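Local structure of uncharacterized protein (Staphylococcus aureus subsp. aureus, 4H0A) at residues Lys131-Gln145 against Ala178-Glu192. The protein is of unknown function but belongs to the CAP family of cysteine-rich secretory proteins, with a CAP-associated N-terminal region. Sequence-based numbering, arbitrary orientation.
Sequences KKYEFELSDEDLKTQ and ADIEPYQLNSNSTSE
E134 OE1 takes two amides across the contact. N186 ND2 donates to E134 OE1 at 3.0 Å, from above the carboxylate plane; N188 ND2 adds a weak bond to E134 OE1 at 3.3 Å. The E134 chain is extended, with CG anti to the backbone N (chi1 -164°), and lies alongside N186. S189 OG, at the end of the N186-S189 turn, accepts from E134 N and donates to N188 OD1. Two backbone bonds join the segments, N186 N to E134 O and E136 N to Q184 O (2.8 Å).

Just before strand 184-185, Y183 turns a ring edge to the face of F135 in a T-shaped pair, planes 67° apart. L137 CD1 covers one face of Y183, toward the rim, and P182 CB the other. Y183 OH donates to Q145 O at 2.7 Å and also bonds Q156, which fixes the end of the ring. One water joins E136 O, D141 OD2 and Q184 N. Over the centre of the Y133 ring sits A178 CB, a CH-pi contact 3.8 Å from the centroid. K131 NZ reaches T190 O at 3.1 Å.

The short, weakly bonded strand 184-185 runs antiparallel to 131-136 as an outer strand of a three-stranded sheet, followed by a type I beta turn from N186 to S189.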
ATOM      1  N   LYS A 131     -23.798 -10.449  -3.191  1.00 88.43           N
ATOM      2  CA  LYS A 131     -22.783 -11.313  -3.805  1.00 87.65           C
ATOM      3  C   LYS A 131     -21.794 -11.773  -2.747  1.00 87.59           C
ATOM      4  O   LYS A 131     -21.207 -10.943  -2.062  1.00 83.87           O
ATOM      5  CB  LYS A 131     -22.062 -10.565  -4.934  1.00 88.41           C
ATOM      6  CG  LYS A 131     -21.135 -11.425  -5.779  1.00107.96           C
ATOM      7  CD  LYS A 131     -20.494 -10.608  -6.904  1.00119.76           C
ATOM      8  CE  LYS A 131     -19.186 -11.196  -7.377  1.00131.51           C
ATOM      9  NZ  LYS A 131     -18.516 -10.327  -8.383  1.00136.94           N
ATOM     10  N   LYS A 132     -21.594 -13.087  -2.620  1.00 85.16           N
ATOM     11  CA  LYS A 132     -20.682 -13.632  -1.616  1.00 84.23           C
ATOM     12  C   LYS A 132     -19.219 -13.482  -2.041  1.00 85.07           C
ATOM     13  O   LYS A 132     -18.880 -13.700  -3.203  1.00 85.04           O
ATOM     14  CB  LYS A 132     -20.996 -15.115  -1.331  1.00 90.71           C
ATOM     15  CG  LYS A 132     -20.007 -15.775  -0.361  1.00105.05           C
ATOM     16  CD  LYS A 132     -20.604 -16.966   0.367  1.00118.08           C
ATOM     17  CE  LYS A 132     -19.542 -17.950   0.813  1.00129.30           C
ATOM     18  NZ  LYS A 132     -20.053 -18.891   1.846  1.00139.56           N
ATOM     19  N   TYR A 133     -18.367 -13.110  -1.079  1.00 79.01           N
ATOM     20  CA  TYR A 133     -16.918 -13.010  -1.232  1.00 76.80           C
ATOM     21  C   TYR A 133     -16.276 -13.837  -0.139  1.00 82.14           C
ATOM     22  O   TYR A 133     -16.618 -13.652   1.028  1.00 81.98           O
ATOM     23  CB  TYR A 133     -16.446 -11.555  -1.139  1.00 73.59           C
ATOM     24  CG  TYR A 133     -16.830 -10.740  -2.347  1.00 73.89           C
ATOM     25  CD1 TYR A 133     -18.061 -10.109  -2.420  1.00 75.74           C
ATOM     26  CD2 TYR A 133     -15.993 -10.660  -3.452  1.00 74.53           C
ATOM     27  CE1 TYR A 133     -18.438  -9.388  -3.548  1.00 75.56           C
ATOM     28  CE2 TYR A 133     -16.355  -9.935  -4.584  1.00 75.43           C
ATOM     29  CZ  TYR A 133     -17.585  -9.307  -4.633  1.00 83.47           C
ATOM     30  OH  TYR A 133     -17.941  -8.591  -5.751  1.00 85.23           O
ATOM     31  N   GLU A 134     -15.398 -14.777  -0.500  1.00 79.59           N
ATOM     32  CA  GLU A 134     -14.681 -15.596   0.477  1.00 79.86           C
ATOM     33  C   GLU A 134     -13.210 -15.599   0.115  1.00 81.77           C
ATOM     34  O   GLU A 134     -12.867 -15.928  -1.021  1.00 82.84           O
ATOM     35  CB  GLU A 134     -15.236 -17.017   0.536  1.00 85.66           C
ATOM     36  CG  GLU A 134     -14.770 -17.742   1.786  1.00 94.12           C
ATOM     37  CD  GLU A 134     -15.222 -19.183   1.892  1.00110.27           C
ATOM     38  OE1 GLU A 134     -15.806 -19.699   0.912  1.00 97.24           O
ATOM     39  OE2 GLU A 134     -14.967 -19.805   2.948  1.00104.34           O
ATOM     40  N   PHE A 135     -12.345 -15.189   1.051  1.00 75.22           N
ATOM     41  CA  PHE A 135     -10.908 -15.119   0.802  1.00 73.44           C
ATOM     42  C   PHE A 135     -10.184 -16.337   1.334  1.00 81.12           C
ATOM     43  O   PHE A 135     -10.508 -16.816   2.417  1.00 82.70           O
ATOM     44  CB  PHE A 135     -10.301 -13.869   1.449  1.00 70.58           C
ATOM     45  CG  PHE A 135     -10.699 -12.572   0.795  1.00 69.18           C
ATOM     46  CD1 PHE A 135     -10.384 -12.318  -0.534  1.00 71.08           C
ATOM     47  CD2 PHE A 135     -11.314 -11.569   1.526  1.00 68.78           C
ATOM     48  CE1 PHE A 135     -10.693 -11.093  -1.120  1.00 68.83           C
ATOM     49  CE2 PHE A 135     -11.636 -10.352   0.932  1.00 68.67           C
ATOM     50  CZ  PHE A 135     -11.331 -10.126  -0.387  1.00 65.81           C
ATOM     51  N   GLU A 136      -9.177 -16.809   0.578  1.00 78.93           N
ATOM     52  CA  GLU A 136      -8.307 -17.933   0.948  1.00 81.02           C
ATOM     53  C   GLU A 136      -6.983 -17.332   1.421  1.00 83.41           C
ATOM     54  O   GLU A 136      -6.111 -17.077   0.591  1.00 82.84           O
ATOM     55  CB  GLU A 136      -8.104 -18.867  -0.264  1.00 85.15           C
ATOM     56  CG  GLU A 136      -9.372 -19.549  -0.751  1.00 97.28           C
ATOM     57  CD  GLU A 136     -10.005 -20.485   0.259  1.00118.70           C
ATOM     58  OE1 GLU A 136      -9.265 -21.283   0.878  1.00114.27           O
ATOM     59  OE2 GLU A 136     -11.241 -20.410   0.442  1.00110.71           O
ATOM     60  N   LEU A 137      -6.858 -17.025   2.730  1.00 79.01           N
ATOM     61  CA  LEU A 137      -5.643 -16.377   3.256  1.00 76.46           C
ATOM     62  C   LEU A 137      -4.469 -17.365   3.366  1.00 83.02           C
ATOM     63  O   LEU A 137      -4.574 -18.357   4.089  1.00 86.25           O
ATOM     64  CB  LEU A 137      -5.883 -15.684   4.619  1.00 74.55           C
ATOM     65  CG  LEU A 137      -6.108 -14.164   4.527  1.00 74.85           C
ATOM     66  CD1 LEU A 137      -7.471 -13.852   3.979  1.00 73.63           C
ATOM     67  CD2 LEU A 137      -5.910 -13.487   5.876  1.00 77.06           C
ATOM     68  N   SER A 138      -3.344 -17.076   2.658  1.00 78.17           N
ATOM     69  CA  SER A 138      -2.129 -17.908   2.681  1.00 80.15           C
ATOM     70  C   SER A 138      -1.398 -17.786   4.020  1.00 82.01           C
ATOM     71  O   SER A 138      -1.796 -16.978   4.862  1.00 77.52           O
ATOM     72  CB  SER A 138      -1.185 -17.522   1.537  1.00 82.88           C
ATOM     73  OG  SER A 138      -0.566 -16.256   1.717  1.00 84.47           O
ATOM     74  N   ASP A 139      -0.333 -18.601   4.224  1.00 81.62           N
ATOM     75  CA  ASP A 139       0.457 -18.564   5.468  1.00 81.32           C
ATOM     76  C   ASP A 139       1.058 -17.187   5.704  1.00 81.09           C
ATOM     77  O   ASP A 139       0.994 -16.679   6.822  1.00 79.28           O
ATOM     78  CB  ASP A 139       1.590 -19.615   5.465  1.00 87.11           C
ATOM     79  CG  ASP A 139       1.212 -20.930   6.111  1.00105.15           C
ATOM     80  OD1 ASP A 139       0.492 -20.904   7.131  1.00106.39           O
ATOM     81  OD2 ASP A 139       1.644 -21.991   5.598  1.00115.74           O
ATOM     82  N   GLU A 140       1.652 -16.611   4.651  1.00 76.78           N
ATOM     83  CA  GLU A 140       2.250 -15.278   4.660  1.00 74.17           C
ATOM     84  C   GLU A 140       1.189 -14.209   5.001  1.00 74.37           C
ATOM     85  O   GLU A 140       1.494 -13.290   5.765  1.00 71.92           O
ATOM     86  CB  GLU A 140       2.890 -14.984   3.281  1.00 75.77           C
ATOM     87  CG  GLU A 140       3.582 -13.633   3.154  1.00 88.03           C
ATOM     88  CD  GLU A 140       4.268 -13.405   1.817  1.00116.90           C
ATOM     89  OE1 GLU A 140       5.151 -14.216   1.458  1.00118.46           O
ATOM     90  OE2 GLU A 140       3.940 -12.403   1.142  1.00109.51           O
ATOM     91  N   ASP A 141      -0.052 -14.336   4.451  1.00 70.22           N
ATOM     92  CA  ASP A 141      -1.131 -13.360   4.690  1.00 66.72           C
ATOM     93  C   ASP A 141      -1.546 -13.288   6.164  1.00 68.11           C
ATOM     94  O   ASP A 141      -1.726 -12.193   6.678  1.00 64.05           O
ATOM     95  CB  ASP A 141      -2.382 -13.676   3.839  1.00 68.95           C
ATOM     96  CG  ASP A 141      -2.195 -13.572   2.336  1.00 78.07           C
ATOM     97  OD1 ASP A 141      -1.421 -12.695   1.889  1.00 76.99           O
ATOM     98  OD2 ASP A 141      -2.879 -14.319   1.601  1.00 84.21           O
ATOM     99  N   LEU A 142      -1.680 -14.428   6.849  1.00 66.57           N
ATOM    100  CA  LEU A 142      -2.101 -14.419   8.258  1.00 66.59           C
ATOM    101  C   LEU A 142      -1.083 -13.799   9.200  1.00 70.43           C
ATOM    102  O   LEU A 142      -1.468 -13.217  10.219  1.00 69.76           O
ATOM    103  CB  LEU A 142      -2.382 -15.845   8.750  1.00 70.09           C
ATOM    104  CG  LEU A 142      -3.616 -16.485   8.175  1.00 74.87           C
ATOM    105  CD1 LEU A 142      -3.573 -17.975   8.376  1.00 79.47           C
ATOM    106  CD2 LEU A 142      -4.868 -15.914   8.819  1.00 75.16           C
ATOM    107  N   LYS A 143       0.203 -13.975   8.898  1.00 67.61           N
ATOM    108  CA  LYS A 143       1.273 -13.472   9.762  1.00 66.97           C
ATOM    109  C   LYS A 143       1.624 -12.011   9.456  1.00 65.55           C
ATOM    110  O   LYS A 143       1.987 -11.287  10.382  1.00 63.10           O
ATOM    111  CB  LYS A 143       2.545 -14.337   9.625  1.00 71.67           C
ATOM    112  CG  LYS A 143       2.761 -15.333  10.767  1.00 95.26           C
ATOM    113  CD  LYS A 143       1.773 -16.486  10.767  1.00107.59           C
ATOM    114  CE  LYS A 143       2.151 -17.513  11.806  1.00122.74           C
ATOM    115  NZ  LYS A 143       1.144 -18.603  11.919  1.00135.49           N
ATOM    116  N   THR A 144       1.577 -11.594   8.176  1.00 61.25           N
ATOM    117  CA  THR A 144       2.048 -10.259   7.783  1.00 58.32           C
ATOM    118  C   THR A 144       1.027  -9.352   7.080  1.00 59.37           C
ATOM    119  O   THR A 144       1.384  -8.224   6.746  1.00 54.85           O
ATOM    120  CB  THR A 144       3.278 -10.445   6.887  1.00 66.02           C
ATOM    121  OG1 THR A 144       2.872 -10.972   5.615  1.00 61.14           O
ATOM    122  CG2 THR A 144       4.344 -11.347   7.555  1.00 66.87           C
ATOM    123  N   GLN A 145      -0.217  -9.805   6.883  1.00 58.33           N
ATOM    124  CA  GLN A 145      -1.277  -9.008   6.253  1.00 56.03           C
ATOM    125  C   GLN A 145      -2.612  -9.387   6.878  1.00 59.93           C
ATOM    126  O   GLN A 145      -3.614  -9.503   6.173  1.00 60.51           O
ATOM    127  CB  GLN A 145      -1.279  -9.302   4.744  1.00 57.89           C
ATOM    128  CG  GLN A 145      -1.812  -8.177   3.891  1.00 69.20           C
ATOM    129  CD  GLN A 145      -1.876  -8.548   2.429  1.00 78.94           C
ATOM    130  OE1 GLN A 145      -1.628  -9.682   2.024  1.00 75.50           O
ATOM    131  NE2 GLN A 145      -2.240  -7.605   1.603  1.00 67.14           N
ATOM    132  N   ALA A 178     -13.748  -5.878  -1.097  1.00 52.77           N
ATOM    133  CA  ALA A 178     -14.131  -6.610  -2.321  1.00 55.40           C
ATOM    134  C   ALA A 178     -13.567  -5.928  -3.578  1.00 59.17           C
ATOM    135  O   ALA A 178     -13.162  -6.603  -4.525  1.00 61.02           O
ATOM    136  CB  ALA A 178     -15.644  -6.697  -2.438  1.00 57.68           C
ATOM    137  N   ASP A 179     -13.536  -4.595  -3.583  1.00 52.12           N
ATOM    138  CA  ASP A 179     -13.013  -3.836  -4.710  1.00 50.61           C
ATOM    139  C   ASP A 179     -11.479  -4.004  -4.820  1.00 54.82           C
ATOM    140  O   ASP A 179     -10.989  -4.303  -5.906  1.00 55.25           O
ATOM    141  CB  ASP A 179     -13.409  -2.368  -4.557  1.00 50.41           C
ATOM    142  CG  ASP A 179     -13.201  -1.548  -5.806  1.00 63.68           C
ATOM    143  OD1 ASP A 179     -12.096  -1.008  -5.978  1.00 62.57           O
ATOM    144  OD2 ASP A 179     -14.158  -1.430  -6.600  1.00 74.22           O
ATOM    145  N   ILE A 180     -10.733  -3.857  -3.711  1.00 50.96           N
ATOM    146  CA  ILE A 180      -9.272  -4.033  -3.723  1.00 51.27           C
ATOM    147  C   ILE A 180      -8.926  -5.491  -4.002  1.00 57.61           C
ATOM    148  O   ILE A 180      -8.004  -5.740  -4.778  1.00 57.92           O
ATOM    149  CB  ILE A 180      -8.596  -3.565  -2.396  1.00 53.63           C
ATOM    150  CG1 ILE A 180      -8.730  -2.057  -2.236  1.00 52.54           C
ATOM    151  CG2 ILE A 180      -7.102  -3.993  -2.346  1.00 55.28           C
ATOM    152  CD1 ILE A 180      -8.233  -1.498  -0.913  1.00 58.20           C
ATOM    153  N   GLU A 181      -9.645  -6.444  -3.356  1.00 56.17           N
ATOM    154  CA  GLU A 181      -9.398  -7.889  -3.464  1.00 58.94           C
ATOM    155  C   GLU A 181      -7.917  -8.192  -3.126  1.00 63.33           C
ATOM    156  O   GLU A 181      -7.171  -8.652  -3.989  1.00 63.52           O
ATOM    157  CB  GLU A 181      -9.786  -8.359  -4.883  1.00 62.31           C
ATOM    158  CG  GLU A 181      -9.878  -9.864  -5.059  1.00 76.30           C
ATOM    159  CD  GLU A 181     -10.135 -10.276  -6.495  1.00 95.78           C
ATOM    160  OE1 GLU A 181     -11.004  -9.653  -7.148  1.00 79.54           O
ATOM    161  OE2 GLU A 181      -9.478 -11.232  -6.966  1.00 93.93           O
ATOM    162  N   PRO A 182      -7.445  -7.868  -1.899  1.00 59.88           N
ATOM    163  CA  PRO A 182      -6.014  -8.067  -1.593  1.00 59.51           C
ATOM    164  C   PRO A 182      -5.594  -9.512  -1.317  1.00 64.95           C
ATOM    165  O   PRO A 182      -4.396  -9.758  -1.159  1.00 65.96           O
ATOM    166  CB  PRO A 182      -5.769  -7.176  -0.368  1.00 59.48           C
ATOM    167  CG  PRO A 182      -7.106  -6.779   0.146  1.00 63.55           C
ATOM    168  CD  PRO A 182      -8.180  -7.308  -0.748  1.00 60.61           C
ATOM    169  N   TYR A 183      -6.545 -10.461  -1.256  1.00 61.47           N
ATOM    170  CA  TYR A 183      -6.252 -11.871  -1.033  1.00 63.31           C
ATOM    171  C   TYR A 183      -6.857 -12.696  -2.152  1.00 71.25           C
ATOM    172  O   TYR A 183      -7.731 -12.222  -2.888  1.00 70.35           O
ATOM    173  CB  TYR A 183      -6.803 -12.332   0.321  1.00 63.30           C
ATOM    174  CG  TYR A 183      -6.505 -11.385   1.458  1.00 60.01           C
ATOM    175  CD1 TYR A 183      -5.288 -11.426   2.123  1.00 61.29           C
ATOM    176  CD2 TYR A 183      -7.437 -10.435   1.863  1.00 57.64           C
ATOM    177  CE1 TYR A 183      -5.003 -10.550   3.167  1.00 57.73           C
ATOM    178  CE2 TYR A 183      -7.164  -9.554   2.906  1.00 55.20           C
ATOM    179  CZ  TYR A 183      -5.946  -9.617   3.556  1.00 56.40           C
ATOM    180  OH  TYR A 183      -5.704  -8.768   4.607  1.00 52.49           O
ATOM    181  N   GLN A 184      -6.383 -13.931  -2.292  1.00 71.68           N
ATOM    182  CA  GLN A 184      -6.891 -14.845  -3.303  1.00 75.03           C
ATOM    183  C   GLN A 184      -8.333 -15.201  -2.974  1.00 82.03           C
ATOM    184  O   GLN A 184      -8.642 -15.493  -1.817  1.00 82.50           O
ATOM    185  CB  GLN A 184      -6.021 -16.117  -3.367  1.00 79.84           C
ATOM    186  CG  GLN A 184      -6.337 -17.026  -4.554  1.00100.17           C
ATOM    187  CD  GLN A 184      -5.420 -18.227  -4.616  1.00133.09           C
ATOM    188  OE1 GLN A 184      -4.752 -18.593  -3.639  1.00129.67           O
ATOM    189  NE2 GLN A 184      -5.384 -18.888  -5.764  1.00133.77           N
ATOM    190  N   LEU A 185      -9.213 -15.166  -3.979  1.00 80.06           N
ATOM    191  CA  LEU A 185     -10.617 -15.517  -3.783  1.00 81.70           C
ATOM    192  C   LEU A 185     -10.816 -17.007  -3.942  1.00 90.51           C
ATOM    193  O   LEU A 185     -10.124 -17.642  -4.738  1.00 91.96           O
ATOM    194  CB  LEU A 185     -11.517 -14.788  -4.793  1.00 81.02           C
ATOM    195  CG  LEU A 185     -11.756 -13.306  -4.568  1.00 81.37           C
ATOM    196  CD1 LEU A 185     -12.380 -12.683  -5.800  1.00 81.29           C
ATOM    197  CD2 LEU A 185     -12.662 -13.070  -3.365  1.00 82.51           C
ATOM    198  N   ASN A 186     -11.805 -17.553  -3.230  1.00 89.45           N
ATOM    199  CA  ASN A 186     -12.168 -18.957  -3.348  1.00 94.20           C
ATOM    200  C   ASN A 186     -12.831 -19.176  -4.718  1.00101.79           C
ATOM    201  O   ASN A 186     -13.384 -18.229  -5.282  1.00 98.13           O
ATOM    202  CB  ASN A 186     -13.107 -19.342  -2.204  1.00 95.69           C
ATOM    203  CG  ASN A 186     -13.407 -20.822  -2.093  1.00116.98           C
ATOM    204  OD1 ASN A 186     -12.798 -21.673  -2.754  1.00107.15           O
ATOM    205  ND2 ASN A 186     -14.334 -21.163  -1.218  1.00111.44           N
ATOM    206  N   SER A 187     -12.763 -20.409  -5.256  1.00105.28           N
ATOM    207  CA  SER A 187     -13.336 -20.767  -6.565  1.00109.02           C
ATOM    208  C   SER A 187     -14.829 -20.391  -6.704  1.00115.43           C
ATOM    209  O   SER A 187     -15.269 -20.085  -7.814  1.00115.90           O
ATOM    210  CB  SER A 187     -13.171 -22.262  -6.829  1.00118.06           C
ATOM    211  OG  SER A 187     -13.776 -23.040  -5.808  1.00130.82           O
ATOM    212  N   ASN A 188     -15.597 -20.425  -5.593  1.00113.06           N
ATOM    213  CA  ASN A 188     -17.020 -20.052  -5.590  1.00113.64           C
ATOM    214  C   ASN A 188     -17.228 -18.537  -5.845  1.00113.38           C
ATOM    215  O   ASN A 188     -18.264 -18.154  -6.385  1.00113.87           O
ATOM    216  CB  ASN A 188     -17.711 -20.469  -4.267  1.00116.95           C
ATOM    217  CG  ASN A 188     -17.162 -19.860  -2.981  1.00138.41           C
ATOM    218  OD1 ASN A 188     -16.553 -18.784  -2.960  1.00129.74           O
ATOM    219  ND2 ASN A 188     -17.410 -20.522  -1.857  1.00131.87           N
ATOM    220  N   SER A 189     -16.260 -17.691  -5.447  1.00105.56           N
ATOM    221  CA  SER A 189     -16.344 -16.237  -5.622  1.00101.38           C
ATOM    222  C   SER A 189     -15.885 -15.812  -7.024  1.00105.18           C
ATOM    223  O   SER A 189     -15.169 -16.558  -7.694  1.00107.00           O
ATOM    224  CB  SER A 189     -15.499 -15.528  -4.567  1.00100.25           C
ATOM    225  OG  SER A 189     -15.942 -15.824  -3.252  1.00107.68           O
ATOM    226  N   THR A 190     -16.304 -14.609  -7.458  1.00 99.27           N
ATOM    227  CA  THR A 190     -15.951 -14.027  -8.759  1.00 98.28           C
ATOM    228  C   THR A 190     -15.368 -12.637  -8.535  1.00 98.74           C
ATOM    229  O   THR A 190     -15.933 -11.855  -7.769  1.00 96.09           O
ATOM    230  CB  THR A 190     -17.181 -13.971  -9.687  1.00105.00           C
ATOM    231  OG1 THR A 190     -17.773 -15.270  -9.770  1.00107.59           O
ATOM    232  CG2 THR A 190     -16.838 -13.477 -11.090  1.00102.29           C
ATOM    233  N   SER A 191     -14.246 -12.327  -9.203  1.00 95.22           N
ATOM    234  CA  SER A 191     -13.584 -11.024  -9.091  1.00 91.76           C
ATOM    235  C   SER A 191     -14.453  -9.920  -9.726  1.00 95.26           C
ATOM    236  O   SER A 191     -15.090 -10.158 -10.758  1.00 96.98           O
ATOM    237  CB  SER A 191     -12.213 -11.073  -9.764  1.00 95.63           C
ATOM    238  OG  SER A 191     -11.551  -9.820  -9.753  1.00103.09           O
ATOM    239  N   GLU A 192     -14.498  -8.730  -9.096  1.00 89.14           N
ATOM    240  CA  GLU A 192     -15.289  -7.600  -9.602  1.00 88.02           C
ATOM    241  C   GLU A 192     -14.755  -7.068 -10.926  1.00 91.92           C
ATOM    242  O   GLU A 192     -13.545  -7.103 -11.159  1.00 90.80           O
ATOM    243  CB  GLU A 192     -15.294  -6.423  -8.599  1.00 86.09           C
ATOM    244  CG  GLU A 192     -16.147  -6.627  -7.361  1.00 95.57           C
ATOM    245  CD  GLU A 192     -16.290  -5.399  -6.476  1.00105.35           C
ATOM    246  OE1 GLU A 192     -15.754  -4.325  -6.836  1.00 92.09           O
ATOM    247  OE2 GLU A 192     -16.961  -5.509  -5.425  1.00 94.97           O
TER
HETATM  248  O   HOH W   1      -4.364 -15.053  -0.569  1.00 58.41           O